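OxyR (Porphyromonas gingivalis, PDB 3HO7) is a LysR-family transcriptional regulator, seen here as its regulatory domain, that probably binds DNA and activates gene expression in response to redox change. Local coordinates at residues A[74-86]-A[207-221]. Residues are numbered along the deposited sequence; the frame is centred on the assembly and turned at random.
Sequences GLEDDLLYYEEFL and IGLLRSAVPSDMHKL
Leu80 reaches the helix of residues 207-211 with both branches of its side chain: CD1 meets CD1 of Leu210 at 3.7 Å, while CD2 touches both CG2 of Ile207 and CG of Arg211, each at 4.0 Å. Its chi1 of -61° sets CG beside the backbone N, and chi2 near 180° extends CD1 toward Leu210 and turns CD2 toward Ile207 and Arg211. One turn back, Ile207 sends CD1 against Asp78, crossing it at about a right angle; the carboxylate of Asp78 is bound by Arg203, itself on the helix. After the type I turn from Arg211 to Val214 the chain comes back to the strand. Val214 places CG1 over one face of the Tyr81 ring and CG2 4.0 Å from CB of Tyr81. Backbone N of Tyr82 then donates a nearly straight hydrogen bond to O of Met218 (3.0 Å, 168°), and Met218, bent at chi3, brings CE to 3.3 Å from O of Tyr82. The Tyr82 ring is held between CB of Leu221 on one face and CD1 of Leu79 on the other, each offset toward the rim. The His219 ring ties back to Arg211: NE2 donates to O of Arg211 at 2.6 Å from above the carbonyl plane, that O lying close to the imidazole plane, and NE of Arg211 sits over the centre of one ring face. A classic beta bulge at Leu80 and Tyr81, both opposite Val189 of strand 184-194, interrupts the regular pairing here. The axis of strand 75-86 lies within 8° of that of helix 207-211, with helix 22-36 packing on Leu209 and Leu210 and strand 184-194 pairing alongside, in the periplasmic-binding-protein-like fold of LysR regulatory domains.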
loop_
_atom_site.group_PDB
_atom_site.type_symbol
_atom_site.label_atom_id
_atom_site.label_comp_id
_atom_site.label_asym_id
_atom_site.label_seq_id
_atom_site.Cartn_x
_atom_site.Cartn_y
_atom_site.Cartn_z
ATOM N N GLY A 74 28.256 -7.370 -6.075
ATOM C CA GLY A 74 28.421 -5.921 -5.997
ATOM C C GLY A 74 27.646 -5.282 -4.861
ATOM O O GLY A 74 27.753 -4.077 -4.625
ATOM N N LEU A 75 26.859 -6.089 -4.156
ATOM C CA LEU A 75 26.076 -5.597 -3.029
ATOM C C LEU A 75 26.381 -6.394 -1.768
ATOM O O LEU A 75 27.001 -7.456 -1.825
ATOM C CB LEU A 75 24.577 -5.686 -3.330
ATOM C CG LEU A 75 24.031 -4.891 -4.515
ATOM C CD1 LEU A 75 22.510 -4.949 -4.518
ATOM C CD2 LEU A 75 24.515 -3.448 -4.458
ATOM N N GLU A 76 25.939 -5.871 -0.630
ATOM C CA GLU A 76 26.035 -6.588 0.634
ATOM C C GLU A 76 24.992 -6.046 1.600
ATOM O O GLU A 76 24.437 -4.973 1.380
ATOM C CB GLU A 76 27.443 -6.487 1.229
ATOM C CG GLU A 76 27.777 -5.152 1.870
ATOM C CD GLU A 76 29.207 -5.107 2.379
ATOM O OE1 GLU A 76 30.084 -5.729 1.743
ATOM O OE2 GLU A 76 29.457 -4.451 3.413
ATOM N N ASP A 77 24.716 -6.796 2.659
ATOM C CA ASP A 77 23.670 -6.412 3.592
ATOM C C ASP A 77 23.967 -6.869 5.014
ATOM O O ASP A 77 24.805 -7.741 5.240
ATOM C CB ASP A 77 22.315 -6.956 3.134
ATOM C CG ASP A 77 22.383 -8.415 2.726
ATOM O OD1 ASP A 77 22.059 -9.283 3.563
ATOM O OD2 ASP A 77 22.773 -8.688 1.570
ATOM N N ASP A 78 23.261 -6.272 5.966
ATOM C CA ASP A 78 23.445 -6.580 7.373
ATOM C C ASP A 78 22.092 -6.760 8.043
ATOM O O ASP A 78 21.121 -6.087 7.695
ATOM C CB ASP A 78 24.223 -5.458 8.062
ATOM C CG ASP A 78 25.650 -5.348 7.564
ATOM O OD1 ASP A 78 26.421 -6.319 7.734
ATOM O OD2 ASP A 78 26.004 -4.289 7.005
ATOM N N LEU A 79 22.030 -7.673 9.004
ATOM C CA LEU A 79 20.788 -7.950 9.706
ATOM C C LEU A 79 20.341 -6.757 10.544
ATOM O O LEU A 79 21.139 -6.144 11.256
ATOM C CB LEU A 79 20.941 -9.190 10.590
ATOM C CG LEU A 79 19.715 -9.611 11.403
ATOM C CD1 LEU A 79 18.544 -9.940 10.480
ATOM C CD2 LEU A 79 20.044 -10.793 12.299
ATOM N N LEU A 80 19.062 -6.424 10.443
ATOM C CA LEU A 80 18.474 -5.396 11.289
ATOM C C LEU A 80 17.591 -6.058 12.337
ATOM O O LEU A 80 17.741 -5.813 13.533
ATOM C CB LEU A 80 17.672 -4.397 10.455
ATOM C CG LEU A 80 18.483 -3.629 9.409
ATOM C CD1 LEU A 80 17.612 -2.615 8.687
ATOM C CD2 LEU A 80 19.678 -2.948 10.067
ATOM N N TYR A 81 16.684 -6.919 11.881
ATOM C CA TYR A 81 15.805 -7.652 12.783
ATOM C C TYR A 81 15.030 -8.739 12.046
ATOM O O TYR A 81 14.872 -8.681 10.822
ATOM C CB TYR A 81 14.829 -6.698 13.478
ATOM C CG TYR A 81 13.939 -5.921 12.533
ATOM C CD1 TYR A 81 12.647 -6.350 12.253
ATOM C CD2 TYR A 81 14.388 -4.756 11.929
ATOM C CE1 TYR A 81 11.829 -5.637 11.391
ATOM C CE2 TYR A 81 13.583 -4.040 11.065
ATOM C CZ TYR A 81 12.306 -4.482 10.800
ATOM O OH TYR A 81 11.510 -3.760 9.938
ATOM N N TYR A 82 14.558 -9.727 12.799
ATOM C CA TYR A 82 13.666 -10.745 12.262
ATOM C C TYR A 82 12.233 -10.321 12.524
ATOM O O TYR A 82 11.968 -9.516 13.413
ATOM C CB TYR A 82 13.941 -12.107 12.902
ATOM C CG TYR A 82 15.297 -12.678 12.569
ATOM C CD1 TYR A 82 16.362 -12.546 13.451
ATOM C CD2 TYR A 82 15.516 -13.344 11.371
ATOM C CE1 TYR A 82 17.605 -13.063 13.149
ATOM C CE2 TYR A 82 16.759 -13.866 11.060
ATOM C CZ TYR A 82 17.799 -13.721 11.954
ATOM O OH TYR A 82 19.040 -14.233 11.658
ATOM N N GLU A 83 11.303 -10.859 11.750
ATOM C CA GLU A 83 9.913 -10.474 11.898
ATOM C C GLU A 83 9.010 -11.626 11.504
ATOM O O GLU A 83 9.109 -12.155 10.398
ATOM C CB GLU A 83 9.606 -9.249 11.040
ATOM C CG GLU A 83 8.182 -8.743 11.181
ATOM C CD GLU A 83 7.968 -7.420 10.476
ATOM O OE1 GLU A 83 8.641 -7.176 9.455
ATOM O OE2 GLU A 83 7.125 -6.627 10.941
ATOM N N GLU A 84 8.160 -12.040 12.432
ATOM C CA GLU A 84 7.249 -13.141 12.185
ATOM C C GLU A 84 6.109 -12.785 11.248
ATOM O O GLU A 84 5.542 -11.700 11.324
ATOM C CB GLU A 84 6.660 -13.652 13.499
ATOM C CG GLU A 84 7.589 -14.533 14.302
ATOM C CD GLU A 84 6.852 -15.365 15.332
ATOM O OE1 GLU A 84 5.644 -15.614 15.150
ATOM O OE2 GLU A 84 7.488 -15.776 16.320
ATOM N N PHE A 85 5.766 -13.730 10.383
ATOM C CA PHE A 85 4.538 -13.663 9.617
ATOM C C PHE A 85 3.409 -14.159 10.508
ATOM O O PHE A 85 3.558 -15.160 11.213
ATOM C CB PHE A 85 4.623 -14.555 8.382
ATOM C CG PHE A 85 5.493 -14.007 7.296
ATOM C CD1 PHE A 85 5.063 -12.947 6.517
ATOM C CD2 PHE A 85 6.735 -14.564 7.038
ATOM C CE1 PHE A 85 5.860 -12.444 5.508
ATOM C CE2 PHE A 85 7.537 -14.067 6.029
ATOM C CZ PHE A 85 7.097 -13.005 5.263
ATOM N N LEU A 86 2.285 -13.454 10.480
ATOM C CA LEU A 86 1.118 -13.869 11.239
ATOM C C LEU A 86 -0.069 -14.048 10.310
ATOM O O LEU A 86 -0.218 -13.324 9.324
ATOM C CB LEU A 86 0.779 -12.853 12.333
ATOM C CG LEU A 86 1.763 -12.704 13.498
ATOM C CD1 LEU A 86 1.237 -11.687 14.498
ATOM C CD2 LEU A 86 2.011 -14.044 14.169
ATOM N N ILE A 207 22.545 1.508 10.708
ATOM C CA ILE A 207 22.247 0.181 11.236
ATOM C C ILE A 207 21.804 0.268 12.693
ATOM O O ILE A 207 20.791 -0.310 13.081
ATOM C CB ILE A 207 23.450 -0.767 11.112
ATOM C CG1 ILE A 207 23.787 -1.004 9.637
ATOM C CG2 ILE A 207 23.164 -2.087 11.824
ATOM C CD1 ILE A 207 24.974 -1.922 9.417
ATOM N N GLY A 208 22.563 1.003 13.498
ATOM C CA GLY A 208 22.219 1.184 14.902
ATOM C C GLY A 208 20.858 1.819 15.104
ATOM O O GLY A 208 20.063 1.357 15.922
ATOM N N LEU A 209 20.581 2.881 14.352
ATOM C CA LEU A 209 19.327 3.613 14.508
ATOM C C LEU A 209 18.115 2.767 14.131
ATOM O O LEU A 209 17.097 2.781 14.817
ATOM C CB LEU A 209 19.348 4.907 13.688
ATOM C CG LEU A 209 20.165 6.052 14.291
ATOM C CD1 LEU A 209 20.271 7.215 13.317
ATOM C CD2 LEU A 209 19.559 6.507 15.613
ATOM N N LEU A 210 18.228 2.027 13.036
ATOM C CA LEU A 210 17.130 1.177 12.604
ATOM C C LEU A 210 16.877 0.058 13.611
ATOM O O LEU A 210 15.733 -0.212 13.976
ATOM C CB LEU A 210 17.407 0.612 11.210
ATOM C CG LEU A 210 17.352 1.634 10.072
ATOM C CD1 LEU A 210 17.940 1.050 8.796
ATOM C CD2 LEU A 210 15.923 2.100 9.838
ATOM N N ARG A 211 17.948 -0.581 14.069
ATOM C CA ARG A 211 17.817 -1.650 15.054
ATOM C C ARG A 211 17.222 -1.130 16.359
ATOM O O ARG A 211 16.452 -1.825 17.019
ATOM C CB ARG A 211 19.164 -2.326 15.312
ATOM C CG ARG A 211 19.774 -2.988 14.089
ATOM C CD ARG A 211 21.029 -3.754 14.454
ATOM N NE ARG A 211 20.750 -4.818 15.414
ATOM C CZ ARG A 211 21.681 -5.466 16.104
ATOM N NH1 ARG A 211 22.962 -5.156 15.947
ATOM N NH2 ARG A 211 21.332 -6.418 16.957
ATOM N N SER A 212 17.574 0.100 16.725
ATOM C CA SER A 212 17.057 0.706 17.947
ATOM C C SER A 212 15.598 1.118 17.783
ATOM O O SER A 212 14.954 1.551 18.740
ATOM C CB SER A 212 17.894 1.924 18.343
ATOM O OG SER A 212 17.489 3.075 17.620
ATOM N N ALA A 213 15.086 0.989 16.563
ATOM C CA ALA A 213 13.712 1.374 16.263
ATOM C C ALA A 213 12.730 0.265 16.620
ATOM O O ALA A 213 11.520 0.482 16.644
ATOM C CB ALA A 213 13.577 1.752 14.794
ATOM N N VAL A 214 13.256 -0.923 16.901
ATOM C CA VAL A 214 12.411 -2.063 17.244
ATOM C C VAL A 214 12.853 -2.736 18.542
ATOM O O VAL A 214 14.007 -2.607 18.957
ATOM C CB VAL A 214 12.375 -3.100 16.099
ATOM C CG1 VAL A 214 11.865 -2.453 14.822
ATOM C CG2 VAL A 214 13.755 -3.704 15.880
ATOM N N PRO A 215 11.926 -3.449 19.196
ATOM C CA PRO A 215 12.226 -4.180 20.423
ATOM C C PRO A 215 13.424 -5.104 20.229
ATOM O O PRO A 215 13.530 -5.771 19.199
ATOM C CB PRO A 215 10.955 -4.996 20.659
ATOM C CG PRO A 215 9.878 -4.191 20.021
ATOM C CD PRO A 215 10.512 -3.582 18.804
ATOM N N SER A 216 14.313 -5.142 21.218
ATOM C CA SER A 216 15.559 -5.898 21.112
ATOM C C SER A 216 15.336 -7.392 20.893
ATOM O O SER A 216 16.139 -8.050 20.233
ATOM C CB SER A 216 16.437 -5.668 22.346
ATOM O OG SER A 216 15.795 -6.133 23.520
ATOM N N ASP A 217 14.255 -7.925 21.451
ATOM C CA ASP A 217 13.921 -9.335 21.261
ATOM C C ASP A 217 13.965 -9.726 19.785
ATOM O O ASP A 217 14.333 -10.851 19.445
ATOM C CB ASP A 217 12.538 -9.647 21.834
ATOM C CG ASP A 217 12.561 -9.870 23.333
ATOM O OD1 ASP A 217 13.591 -9.564 23.972
ATOM O OD2 ASP A 217 11.544 -10.356 23.872
ATOM N N MET A 218 13.583 -8.792 18.918
ATOM C CA MET A 218 13.526 -9.050 17.481
ATOM C C MET A 218 14.911 -9.102 16.846
ATOM O O MET A 218 15.063 -9.574 15.721
ATOM C CB MET A 218 12.675 -7.992 16.768
ATOM C CG MET A 218 11.267 -7.838 17.322
ATOM S SD MET A 218 10.241 -6.751 16.314
ATOM C CE MET A 218 9.592 -7.904 15.099
ATOM N N HIS A 219 15.922 -8.618 17.562
ATOM C CA HIS A 219 17.275 -8.592 17.015
ATOM C C HIS A 219 17.832 -9.997 16.817
ATOM O O HIS A 219 18.761 -10.199 16.037
ATOM C CB HIS A 219 18.220 -7.770 17.897
ATOM C CG HIS A 219 17.873 -6.315 17.971
ATOM N ND1 HIS A 219 18.293 -5.503 19.002
ATOM C CD2 HIS A 219 17.137 -5.530 17.150
ATOM C CE1 HIS A 219 17.838 -4.278 18.808
ATOM N NE2 HIS A 219 17.132 -4.268 17.691
ATOM N N LYS A 220 17.259 -10.967 17.521
ATOM C CA LYS A 220 17.722 -12.348 17.438
ATOM C C LYS A 220 16.565 -13.323 17.251
ATOM O O LYS A 220 15.464 -13.099 17.752
ATOM C CB LYS A 220 18.518 -12.723 18.690
ATOM C CG LYS A 220 19.803 -11.939 18.874
ATOM C CD LYS A 220 20.553 -12.405 20.117
ATOM C CE LYS A 220 21.848 -11.629 20.314
ATOM N NZ LYS A 220 22.556 -12.023 21.566
ATOM N N LEU A 221 16.827 -14.407 16.528
ATOM C CA LEU A 221 15.829 -15.446 16.317
ATOM C C LEU A 221 15.464 -16.087 17.651
ATOM O O LEU A 221 16.322 -16.642 18.341
ATOM C CB LEU A 221 16.356 -16.506 15.348
ATOM C CG LEU A 221 15.374 -17.601 14.929
ATOM C CD1 LEU A 221 14.209 -16.998 14.156
ATOM C CD2 LEU A 221 16.081 -18.665 14.100
#